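Local coordinates for protein sorbitol dehydrogenase (Gluconobacter oxydans, PDB 5ITG) that probably oxidises D-sorbitol to L-sorbose with NADP as the hydride acceptor, as a member of the mannitol dehydrogenase family, at residues 168-173 with 207-212; 409-414 with 441-446. All coordinates share one frame; numbering follows the deposited sequence.

Contact 1: residues 168-173 with 207-212; sequences VVEALR and KARDPE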
loop_
_atom_site.group_PDB
_atom_site.type_symbol
_atom_site.label_atom_id
_atom_site.label_comp_id
_atom_site.label_asym_id
_atom_site.label_seq_id
_atom_site.Cartn_x
_atom_site.Cartn_y
_atom_site.Cartn_z
ATOM N N VAL A 168 9.928 -3.332 -20.398
ATOM C CA VAL A 168 9.928 -1.876 -20.339
ATOM C C VAL A 168 11.137 -1.251 -21.018
ATOM O O VAL A 168 10.990 -0.353 -21.844
ATOM C CB VAL A 168 9.845 -1.392 -18.866
ATOM C CG1 VAL A 168 10.121 0.101 -18.778
ATOM C CG2 VAL A 168 8.452 -1.695 -18.314
ATOM N N VAL A 169 12.330 -1.719 -20.676
ATOM C CA VAL A 169 13.533 -1.170 -21.280
ATOM C C VAL A 169 13.614 -1.464 -22.783
ATOM O O VAL A 169 14.000 -0.592 -23.559
ATOM C CB VAL A 169 14.790 -1.680 -20.544
ATOM C CG1 VAL A 169 16.050 -1.313 -21.314
ATOM C CG2 VAL A 169 14.838 -1.052 -19.142
ATOM N N GLU A 170 13.242 -2.673 -23.202
ATOM C CA GLU A 170 13.269 -2.994 -24.630
ATOM C C GLU A 170 12.248 -2.117 -25.357
ATOM O O GLU A 170 12.501 -1.637 -26.464
ATOM C CB GLU A 170 12.954 -4.478 -24.860
ATOM C CG GLU A 170 12.788 -4.877 -26.325
ATOM C CD GLU A 170 14.059 -4.719 -27.164
ATOM O OE1 GLU A 170 15.112 -4.298 -26.636
ATOM O OE2 GLU A 170 13.997 -5.024 -28.372
ATOM N N ALA A 171 11.090 -1.898 -24.736
ATOM C CA ALA A 171 10.069 -1.057 -25.358
ATOM C C ALA A 171 10.601 0.370 -25.514
ATOM O O ALA A 171 10.412 1.011 -26.554
ATOM C CB ALA A 171 8.794 -1.059 -24.511
ATOM N N LEU A 172 11.272 0.866 -24.478
ATOM C CA LEU A 172 11.827 2.213 -24.522
ATOM C C LEU A 172 12.914 2.319 -25.591
ATOM O O LEU A 172 13.018 3.334 -26.281
ATOM C CB LEU A 172 12.378 2.597 -23.146
ATOM C CG LEU A 172 11.279 2.878 -22.112
ATOM C CD1 LEU A 172 11.859 2.945 -20.715
ATOM C CD2 LEU A 172 10.576 4.181 -22.477
ATOM N N ARG A 173 13.711 1.268 -25.742
ATOM C CA ARG A 173 14.768 1.274 -26.750
ATOM C C ARG A 173 14.144 1.424 -28.135
ATOM O O ARG A 173 14.537 2.289 -28.925
ATOM C CB ARG A 173 15.573 -0.029 -26.699
ATOM C CG ARG A 173 16.759 -0.054 -27.664
ATOM C CD ARG A 173 17.405 -1.427 -27.757
ATOM N NE ARG A 173 16.536 -2.411 -28.402
ATOM C CZ ARG A 173 16.094 -2.321 -29.655
ATOM N NH1 ARG A 173 16.436 -1.286 -30.414
ATOM N NH2 ARG A 173 15.310 -3.268 -30.156
ATOM N N LYS A 207 21.231 0.060 -17.749
ATOM C CA LYS A 207 22.676 0.263 -17.726
ATOM C C LYS A 207 23.405 -0.999 -18.175
ATOM O O LYS A 207 24.351 -0.934 -18.957
ATOM C CB LYS A 207 23.143 0.645 -16.322
ATOM C CG LYS A 207 24.624 0.953 -16.244
ATOM C CD LYS A 207 25.061 1.223 -14.815
ATOM C CE LYS A 207 26.520 1.634 -14.774
ATOM N NZ LYS A 207 26.750 2.826 -15.643
ATOM N N ALA A 208 22.960 -2.145 -17.676
ATOM C CA ALA A 208 23.578 -3.411 -18.041
ATOM C C ALA A 208 23.346 -3.688 -19.519
ATOM O O ALA A 208 24.214 -4.228 -20.197
ATOM C CB ALA A 208 23.001 -4.542 -17.198
ATOM N N ARG A 209 22.169 -3.311 -20.006
ATOM C CA ARG A 209 21.800 -3.517 -21.403
ATOM C C ARG A 209 22.661 -2.660 -22.332
ATOM O O ARG A 209 23.241 -3.167 -23.297
ATOM C CB ARG A 209 20.320 -3.175 -21.599
ATOM C CG ARG A 209 19.807 -3.310 -23.020
ATOM C CD ARG A 209 19.676 -4.764 -23.439
ATOM N NE ARG A 209 19.231 -4.878 -24.824
ATOM C CZ ARG A 209 19.959 -4.521 -25.878
ATOM N NH1 ARG A 209 21.178 -4.026 -25.711
ATOM N NH2 ARG A 209 19.467 -4.658 -27.100
ATOM N N ASP A 210 22.742 -1.366 -22.032
ATOM C CA ASP A 210 23.522 -0.423 -22.827
ATOM C C ASP A 210 23.539 0.966 -22.186
ATOM O O ASP A 210 22.508 1.634 -22.100
ATOM C CB ASP A 210 22.952 -0.338 -24.248
ATOM C CG ASP A 210 23.445 0.880 -25.006
ATOM O OD1 ASP A 210 24.604 1.293 -24.789
ATOM O OD2 ASP A 210 22.673 1.420 -25.831
ATOM N N PRO A 211 24.721 1.420 -21.738
ATOM C CA PRO A 211 24.878 2.733 -21.101
ATOM C C PRO A 211 24.184 3.883 -21.830
ATOM O O PRO A 211 23.528 4.715 -21.201
ATOM C CB PRO A 211 26.393 2.898 -21.042
ATOM C CG PRO A 211 26.850 1.489 -20.799
ATOM C CD PRO A 211 26.014 0.717 -21.799
ATOM N N GLU A 212 24.327 3.939 -23.150
ATOM C CA GLU A 212 23.687 4.997 -23.921
ATOM C C GLU A 212 22.168 4.927 -23.779
ATOM O O GLU A 212 21.487 5.953 -23.741
ATOM C CB GLU A 212 24.063 4.882 -25.396
ATOM C CG GLU A 212 25.528 5.128 -25.686
ATOM C CD GLU A 212 25.867 4.899 -27.147
ATOM O OE1 GLU A 212 25.139 5.434 -28.015
ATOM O OE2 GLU A 212 26.860 4.190 -27.424
HETATM O O HOH W 1 16.508 -4.182 -24.352
#
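Arg-173 and Arg-209 reach toward each other from two helices; Arg-173 grips Glu-170, one turn before it, directly, whereas Arg-209 reaches that carboxylate only weakly, through a water. The side chain of Arg-173 leaves CB with CG anti to the backbone N (chi1 -176°), which carries the chain out toward segment 207-212, where the side chain also touches Leu-213 of helix 211-220. At CD it meets the other segment: Arg-209 NH2 lies 3.9 Å from Arg-173 CD. The same nitrogen is 3.9 Å from Arg-173 NE, and the two guanidinium planes are turned 38° apart, neither stacked nor coplanar. A bend at chi3 turns the guanidinium back toward Glu-170 on its own helix. There NE donates to Glu-170 OE1 at 3.0 Å and NH2 to Glu-170 OE2 at 2.8 Å, a side-on, two-nitrogen grip in which both oxygens are met from above the carboxylate plane. The remaining nitrogen, NH1, forms a salt bridge with Asp-177, one turn further on, while Glu-170 OE2 is shared with Arg-174. Across the gap, the water donates to Glu-170 OE1 at 2.7 Å and takes a weak bond from Arg-209 NE. Arg-209 NH2 itself stays 4.4 Å from Glu-170 OE1, too far for a direct salt bridge. Replacing Arg-173 with an alanine would probably leave Asp-177 without this mate, strip Glu-170 of its two-pronged grip and set its carboxylate freer to turn. Val-169 packs on Tyr-205 and Ala-206 of helix 194-209, but between 168-173 and 207-212 the contact is small and largely electrostatic: the buried carboxylate probably offsets the charge of Arg-173 and Arg-174, and partly that of Arg-209 nearby.

Contact 2: residues 409-414 with 441-446; sequences YLEMLR and DDFESS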
loop_
_atom_site.group_PDB
_atom_site.type_symbol
_atom_site.label_atom_id
_atom_site.label_comp_id
_atom_site.label_asym_id
_atom_site.label_seq_id
_atom_site.Cartn_x
_atom_site.Cartn_y
_atom_site.Cartn_z
ATOM N N TYR A 409 3.810 -1.641 24.411
ATOM C CA TYR A 409 4.511 -2.515 23.487
ATOM C C TYR A 409 5.337 -3.529 24.289
ATOM O O TYR A 409 5.271 -4.737 24.037
ATOM C CB TYR A 409 5.433 -1.694 22.575
ATOM C CG TYR A 409 6.354 -2.539 21.717
ATOM C CD1 TYR A 409 5.849 -3.370 20.719
ATOM C CD2 TYR A 409 7.733 -2.524 21.925
ATOM C CE1 TYR A 409 6.700 -4.177 19.947
ATOM C CE2 TYR A 409 8.589 -3.320 21.160
ATOM C CZ TYR A 409 8.067 -4.144 20.177
ATOM O OH TYR A 409 8.914 -4.942 19.430
ATOM N N LEU A 410 6.106 -3.035 25.255
ATOM C CA LEU A 410 6.949 -3.903 26.075
ATOM C C LEU A 410 6.155 -4.924 26.885
ATOM O O LEU A 410 6.570 -6.076 27.019
ATOM C CB LEU A 410 7.833 -3.062 27.002
ATOM C CG LEU A 410 8.887 -2.266 26.225
ATOM C CD1 LEU A 410 9.743 -1.440 27.177
ATOM C CD2 LEU A 410 9.745 -3.239 25.418
ATOM N N GLU A 411 5.017 -4.509 27.428
ATOM C CA GLU A 411 4.191 -5.433 28.190
ATOM C C GLU A 411 3.497 -6.428 27.253
ATOM O O GLU A 411 3.333 -7.600 27.595
ATOM C CB GLU A 411 3.173 -4.660 29.029
ATOM C CG GLU A 411 3.809 -3.956 30.226
ATOM C CD GLU A 411 4.474 -4.939 31.186
ATOM O OE1 GLU A 411 3.770 -5.840 31.688
ATOM O OE2 GLU A 411 5.696 -4.811 31.442
HETATM N N MSE A 412 3.113 -5.969 26.062
HETATM C CA MSE A 412 2.450 -6.835 25.085
HETATM C C MSE A 412 3.388 -7.983 24.706
HETATM O O MSE A 412 2.964 -9.125 24.511
HETATM C CB MSE A 412 2.072 -6.026 23.833
HETATM C CG MSE A 412 1.397 -6.824 22.717
HETATM SE SE MSE A 412 2.634 -7.788 21.548
HETATM C CE MSE A 412 3.602 -6.268 20.787
ATOM N N LEU A 413 4.675 -7.671 24.620
ATOM C CA LEU A 413 5.687 -8.662 24.257
ATOM C C LEU A 413 5.728 -9.881 25.187
ATOM O O LEU A 413 6.140 -10.968 24.772
ATOM C CB LEU A 413 7.066 -7.989 24.224
ATOM C CG LEU A 413 7.749 -7.672 22.887
ATOM C CD1 LEU A 413 6.745 -7.308 21.820
ATOM C CD2 LEU A 413 8.756 -6.548 23.110
ATOM N N ARG A 414 5.297 -9.708 26.433
ATOM C CA ARG A 414 5.317 -10.806 27.399
ATOM C C ARG A 414 4.394 -11.971 27.040
ATOM O O ARG A 414 4.540 -13.074 27.575
ATOM C CB ARG A 414 5.021 -10.272 28.801
ATOM C CG ARG A 414 6.121 -9.334 29.304
ATOM C CD ARG A 414 5.805 -8.687 30.646
ATOM N NE ARG A 414 6.325 -9.448 31.780
ATOM C CZ ARG A 414 5.643 -10.375 32.443
ATOM N NH1 ARG A 414 4.397 -10.663 32.091
ATOM N NH2 ARG A 414 6.209 -11.017 33.455
ATOM N N ASP A 441 11.406 -10.516 33.796
ATOM C CA ASP A 441 10.368 -10.149 34.749
ATOM C C ASP A 441 10.548 -8.750 35.306
ATOM O O ASP A 441 9.638 -8.209 35.938
ATOM C CB ASP A 441 10.309 -11.152 35.902
ATOM C CG ASP A 441 9.743 -12.487 35.475
ATOM O OD1 ASP A 441 8.689 -12.490 34.799
ATOM O OD2 ASP A 441 10.343 -13.530 35.818
ATOM N N ASP A 442 11.717 -8.160 35.081
ATOM C CA ASP A 442 11.956 -6.811 35.567
ATOM C C ASP A 442 11.207 -5.844 34.664
ATOM O O ASP A 442 10.371 -6.259 33.856
ATOM C CB ASP A 442 13.451 -6.484 35.573
ATOM C CG ASP A 442 14.067 -6.532 34.193
ATOM O OD1 ASP A 442 13.612 -5.775 33.308
ATOM O OD2 ASP A 442 15.013 -7.326 33.995
ATOM N N PHE A 443 11.505 -4.558 34.796
ATOM C CA PHE A 443 10.836 -3.539 34.000
ATOM C C PHE A 443 11.829 -2.628 33.292
ATOM O O PHE A 443 11.439 -1.594 32.753
ATOM C CB PHE A 443 9.944 -2.690 34.905
ATOM C CG PHE A 443 8.867 -3.470 35.600
ATOM C CD1 PHE A 443 7.736 -3.888 34.907
ATOM C CD2 PHE A 443 8.981 -3.785 36.949
ATOM C CE1 PHE A 443 6.734 -4.608 35.549
ATOM C CE2 PHE A 443 7.986 -4.503 37.599
ATOM C CZ PHE A 443 6.858 -4.916 36.898
ATOM N N GLU A 444 13.103 -3.012 33.287
ATOM C CA GLU A 444 14.143 -2.191 32.668
ATOM C C GLU A 444 14.867 -2.832 31.491
ATOM O O GLU A 444 15.215 -2.153 30.529
ATOM C CB GLU A 444 15.186 -1.809 33.716
ATOM C CG GLU A 444 14.616 -1.155 34.953
ATOM C CD GLU A 444 15.649 -1.013 36.052
ATOM O OE1 GLU A 444 16.696 -0.376 35.807
ATOM O OE2 GLU A 444 15.412 -1.541 37.162
ATOM N N SER A 445 15.102 -4.136 31.577
ATOM C CA SER A 445 15.823 -4.853 30.535
ATOM C C SER A 445 15.371 -4.625 29.099
ATOM O O SER A 445 16.194 -4.310 28.245
ATOM C CB SER A 445 15.811 -6.355 30.826
ATOM O OG SER A 445 16.481 -6.633 32.040
ATOM N N SER A 446 14.077 -4.779 28.828
ATOM C CA SER A 446 13.585 -4.620 27.462
ATOM C C SER A 446 13.680 -3.209 26.880
ATOM O O SER A 446 13.362 -3.000 25.714
ATOM C CB SER A 446 12.151 -5.171 27.323
ATOM O OG SER A 446 11.266 -4.612 28.270
HETATM O O HOH W 2 9.267 -6.354 27.157
#
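Leu-410 turns its branched end onto Ser-446, with CD2 3.5 Å from Ser-446 OG and 3.6 Å from Ser-446 CB, and CD1 close to the same hydroxyl. Placed by chi1 of 54° between its backbone N and carbonyl carbon, the Ser-446 hydroxyl donates through OG to a water at 2.9 Å, which in turn donates to the carbonyl oxygen of Leu-410 at 2.7 Å. One water therefore joins helix backbone to loop side chain beside the apolar contact. The next residue, Glu-411, and Phe-443 approach at a slant, carboxylate and ring planes 37° apart. Glu-411 OE2 lies at the ring edge, 4.1 Å from Phe-443 CD1, but its stronger partners are Arg-471 and Arg-475 of helix 461-477, which also supports the phenylalanine ring. At the far end, the side chains of Arg-414 and Asp-441 cross at about a right angle. Arg-414 NH2 and Asp-441 OD1 form a salt bridge at 3.2 Å; the acid oxygen sits at the guanidinium edge, but an N-H...O angle of 123° makes the hydrogen bond weak. Between these contacts the loop holds its own shape: Asp-442 OD1 accepts from the backbone N of Glu-444 and of Ser-445, both on one face of the carboxylate, while OD2 takes the Ser-445 hydroxyl at 2.5 Å on its syn side. This is an Asx turn combined with an Asx motif, leading into a short 3-10 segment that lies against the end of helix 400-412 in the largely helical C-terminal domain of the mannitol dehydrogenase family.

How the contacts relate
From the N terminus, the chain first builds most of the strands of the larger sheet before reaching contact 1. There helix 164-177 is met again 34 residues later, where helix 194-209 gives way to helix 211-220, closing a loop that contains strand 184-187. The chain continues into the C-terminal domain, which includes helix 288-312, and there contact 2 closes a second loop between the end of helix 400-412 and the segment following helix 432-439. The two loops follow in series, neither enclosing nor crossing the other. With centres 53 Å apart and nearest atoms about 38 Å apart, each contact ties together neighbouring elements within its own domain.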